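Local coordinates for protein CD38 molecule (Bos taurus, PDB 3P5S) that is an ecto-enzyme of the ADP-ribosyl cyclase family, holding the ligand AVU in a pocket between a sheet strand and a helix start, at residues Q115-K120 against S212-V217. Sequence-based numbering, arbitrary orientation.
Sequences QVFWSK and SIFGRV. With AVU ([(2R,3S,4R,5R)-5-(6-amino-9H-purin-9-yl)-3,4-dihydroxytetrahydrofuran-2-yl]methyl [(2R,3R,4R)-4-fluoro-3-hydroxytetrahydrofuran-2-yl]methyl dihydrogen diphosphate), chain E.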
loop_
_atom_site.group_PDB
_atom_site.type_symbol
_atom_site.label_atom_id
_atom_site.label_comp_id
_atom_site.label_asym_id
_atom_site.label_seq_id
_atom_site.Cartn_x
_atom_site.Cartn_y
_atom_site.Cartn_z
ATOM N N GLN A 115 6.935 -9.822 -4.493
ATOM C CA GLN A 115 6.335 -8.740 -3.737
ATOM C C GLN A 115 7.263 -7.537 -3.629
ATOM O O GLN A 115 8.481 -7.672 -3.357
ATOM C CB GLN A 115 5.930 -9.219 -2.339
ATOM C CG GLN A 115 5.002 -8.254 -1.625
ATOM C CD GLN A 115 4.297 -8.883 -0.436
ATOM O OE1 GLN A 115 4.180 -10.099 -0.340
ATOM N NE2 GLN A 115 3.827 -8.050 0.472
ATOM N N VAL A 116 6.684 -6.360 -3.835
ATOM C CA VAL A 116 7.447 -5.113 -3.784
ATOM C C VAL A 116 6.798 -4.062 -2.888
ATOM O O VAL A 116 5.632 -3.710 -3.062
ATOM C CB VAL A 116 7.653 -4.521 -5.210
ATOM C CG1 VAL A 116 8.387 -3.167 -5.136
ATOM C CG2 VAL A 116 8.418 -5.513 -6.077
ATOM N N PHE A 117 7.558 -3.572 -1.915
ATOM C CA PHE A 117 7.132 -2.457 -1.069
ATOM C C PHE A 117 7.780 -1.173 -1.554
ATOM O O PHE A 117 8.757 -1.216 -2.301
ATOM C CB PHE A 117 7.560 -2.684 0.379
ATOM C CG PHE A 117 6.942 -3.899 1.019
ATOM C CD1 PHE A 117 5.805 -3.778 1.796
ATOM C CD2 PHE A 117 7.506 -5.150 0.857
ATOM C CE1 PHE A 117 5.225 -4.872 2.390
ATOM C CE2 PHE A 117 6.925 -6.275 1.448
ATOM C CZ PHE A 117 5.786 -6.126 2.229
ATOM N N TRP A 118 7.238 -0.033 -1.134
ATOM C CA TRP A 118 7.836 1.253 -1.452
ATOM C C TRP A 118 7.483 2.266 -0.368
ATOM O O TRP A 118 6.537 2.072 0.398
ATOM C CB TRP A 118 7.338 1.757 -2.811
ATOM C CG TRP A 118 5.832 1.749 -2.917
ATOM C CD1 TRP A 118 5.055 0.722 -3.376
ATOM C CD2 TRP A 118 4.926 2.798 -2.529
ATOM N NE1 TRP A 118 3.728 1.072 -3.323
ATOM C CE2 TRP A 118 3.617 2.334 -2.795
ATOM C CE3 TRP A 118 5.093 4.086 -1.997
ATOM C CZ2 TRP A 118 2.483 3.105 -2.530
ATOM C CZ3 TRP A 118 3.951 4.861 -1.739
ATOM C CH2 TRP A 118 2.672 4.373 -2.025
ATOM N N SER A 119 8.223 3.365 -0.331
ATOM C CA SER A 119 7.976 4.428 0.614
ATOM C C SER A 119 8.598 5.666 -0.010
ATOM O O SER A 119 9.809 5.687 -0.245
ATOM C CB SER A 119 8.640 4.110 1.966
ATOM O OG SER A 119 8.054 4.888 2.988
ATOM N N LYS A 120 7.767 6.661 -0.309
ATOM C CA LYS A 120 8.196 7.898 -0.965
ATOM C C LYS A 120 8.720 7.690 -2.391
ATOM O O LYS A 120 9.456 8.519 -2.910
ATOM C CB LYS A 120 9.254 8.623 -0.130
ATOM C CG LYS A 120 9.213 8.312 1.349
ATOM C CD LYS A 120 8.220 9.186 2.074
ATOM C CE LYS A 120 7.939 8.639 3.463
ATOM N NZ LYS A 120 6.857 9.390 4.137
ATOM N N SER A 212 6.077 6.217 8.669
ATOM C CA SER A 212 5.409 5.892 7.418
ATOM C C SER A 212 4.666 4.578 7.547
ATOM O O SER A 212 4.857 3.838 8.504
ATOM C CB SER A 212 6.442 5.774 6.292
ATOM O OG SER A 212 7.246 4.612 6.461
ATOM N N ILE A 213 3.831 4.257 6.563
ATOM C CA ILE A 213 3.202 2.941 6.566
ATOM C C ILE A 213 4.249 1.841 6.396
ATOM O O ILE A 213 4.204 0.805 7.085
ATOM C CB ILE A 213 2.063 2.813 5.524
ATOM C CG1 ILE A 213 0.984 3.853 5.815
ATOM C CG2 ILE A 213 1.478 1.410 5.569
ATOM C CD1 ILE A 213 -0.368 3.569 5.098
ATOM N N PHE A 214 5.245 2.064 5.548
ATOM C CA PHE A 214 6.290 1.044 5.457
ATOM C C PHE A 214 6.996 0.847 6.785
ATOM O O PHE A 214 7.253 -0.301 7.191
ATOM C CB PHE A 214 7.319 1.329 4.358
ATOM C CG PHE A 214 8.404 0.304 4.289
ATOM C CD1 PHE A 214 8.119 -0.998 3.906
ATOM C CD2 PHE A 214 9.714 0.633 4.621
ATOM C CE1 PHE A 214 9.125 -1.961 3.834
ATOM C CE2 PHE A 214 10.714 -0.312 4.553
ATOM C CZ PHE A 214 10.417 -1.620 4.159
ATOM N N GLY A 215 7.314 1.963 7.449
ATOM C CA GLY A 215 8.021 1.931 8.728
ATOM C C GLY A 215 7.225 1.434 9.931
ATOM O O GLY A 215 7.734 0.707 10.759
ATOM N N ARG A 216 5.964 1.825 10.026
ATOM C CA ARG A 216 5.159 1.557 11.209
ATOM C C ARG A 216 4.308 0.286 11.080
ATOM O O ARG A 216 4.050 -0.427 12.058
ATOM C CB ARG A 216 4.264 2.775 11.461
ATOM C CG ARG A 216 3.176 2.562 12.491
ATOM C CD ARG A 216 2.294 3.812 12.638
ATOM N NE ARG A 216 1.321 3.969 11.550
ATOM C CZ ARG A 216 1.527 4.752 10.499
ATOM N NH1 ARG A 216 2.656 5.439 10.404
ATOM N NH2 ARG A 216 0.615 4.861 9.552
ATOM N N VAL A 217 3.881 -0.002 9.857
ATOM C CA VAL A 217 2.948 -1.096 9.612
ATOM C C VAL A 217 3.562 -2.284 8.859
ATOM O O VAL A 217 3.384 -3.431 9.259
ATOM C CB VAL A 217 1.687 -0.589 8.860
ATOM C CG1 VAL A 217 0.713 -1.744 8.569
ATOM C CG2 VAL A 217 0.995 0.484 9.678
HETATM N N1 AVU E . -3.332 4.575 -3.386
HETATM C C2 AVU E . -3.551 5.732 -2.731
HETATM N N3 AVU E . -2.946 5.923 -1.539
HETATM C C4 AVU E . -2.142 4.995 -0.989
HETATM C C5 AVU E . -1.900 3.799 -1.641
HETATM C C6 AVU E . -2.527 3.620 -2.862
HETATM N N6 AVU E . -2.323 2.400 -3.592
HETATM N N7 AVU E . -1.060 3.072 -0.856
HETATM C C8 AVU E . -0.801 3.796 0.264
HETATM N N9 AVU E . -1.464 4.979 0.171
HETATM P PA AVU E . 4.413 7.284 1.768
HETATM P PB AVU E . 4.205 4.730 2.923
HETATM C "C1'" AVU E . -1.498 6.121 1.087
HETATM O O1A AVU E . 5.086 8.038 2.880
HETATM O O1B AVU E . 3.396 5.459 3.980
HETATM C C1R AVU E . 1.956 0.153 1.904
HETATM C "C2'" AVU E . -1.309 5.801 2.526
HETATM O "O2'" AVU E . -2.335 6.367 3.293
HETATM O O2A AVU E . 4.886 7.713 0.394
HETATM O O2B AVU E . 5.340 3.906 3.481
HETATM C C2R AVU E . 2.612 -0.318 0.647
HETATM F F2R AVU E . 1.838 0.110 -0.351
HETATM C "C3'" AVU E . -0.013 6.339 2.878
HETATM O "O3'" AVU E . -0.042 6.932 4.124
HETATM O O3A AVU E . 4.763 5.751 1.861
HETATM C C3R AVU E . 3.845 0.399 0.543
HETATM O O3R AVU E . 4.933 -0.490 0.596
HETATM C "C4'" AVU E . 0.401 7.295 1.750
HETATM O "O4'" AVU E . -0.547 7.169 0.734
HETATM C C4R AVU E . 3.883 1.363 1.681
HETATM O O4R AVU E . 2.887 0.906 2.599
HETATM C "C5'" AVU E . 1.837 7.093 1.221
HETATM O "O5'" AVU E . 2.865 7.529 2.056
HETATM C C5R AVU E . 3.674 2.776 1.242
HETATM O O5R AVU E . 3.203 3.726 2.147
#
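With CG anti to the carbonyl carbon in Phe117 (chi1 -63°) and anti to the backbone N in Phe214 (chi1 179°), the two side chains meet between strand 115-119 and helix 213-217. Their side chains cross at about a right angle, and CE1 of Phe214 comes within 3.9 Å of Phe117 CB. The ring planes are inclined obliquely, and Val198 of the neighbouring strand touches both side chains. Beside this apolar patch, the Ser119 hydroxyl faces Ser212 and the CB of Phe214, but its bond goes to the ligand: Ser119 OG donates to AVU O2B at 2.9 Å. The same oxygen takes the amide of Phe214 (N to O2B 2.8 Å), so strand and helix hold one phosphate oxygen together. Ile213 N reaches the neighbouring AVU O1B. These two amides lie at the helix N-terminus, whose dipole probably steadies the negative phosphate. Ser212 caps that turn, its OG accepting from Gly215 N at 2.8 Å while also bonded to the Asp209 carbonyl. On the second phosphate, Lys120 gives its backbone N to AVU O2A and its ammonium to O1A (NZ to O1A 2.6 Å); Asp209 forms a salt bridge with the same NZ. The Trp118 indole spreads one face beneath AVU, with C5R 3.6 Å above its plane near the rim, and Glu138 holds its NE1. Trp118 N donates almost straight to AVU O3R (2.9 Å, 167°). The edge strand of the four-stranded parallel sheet and a helix N-terminus thus form a diphosphate-binding pocket within the ADP-ribosyl cyclase fold.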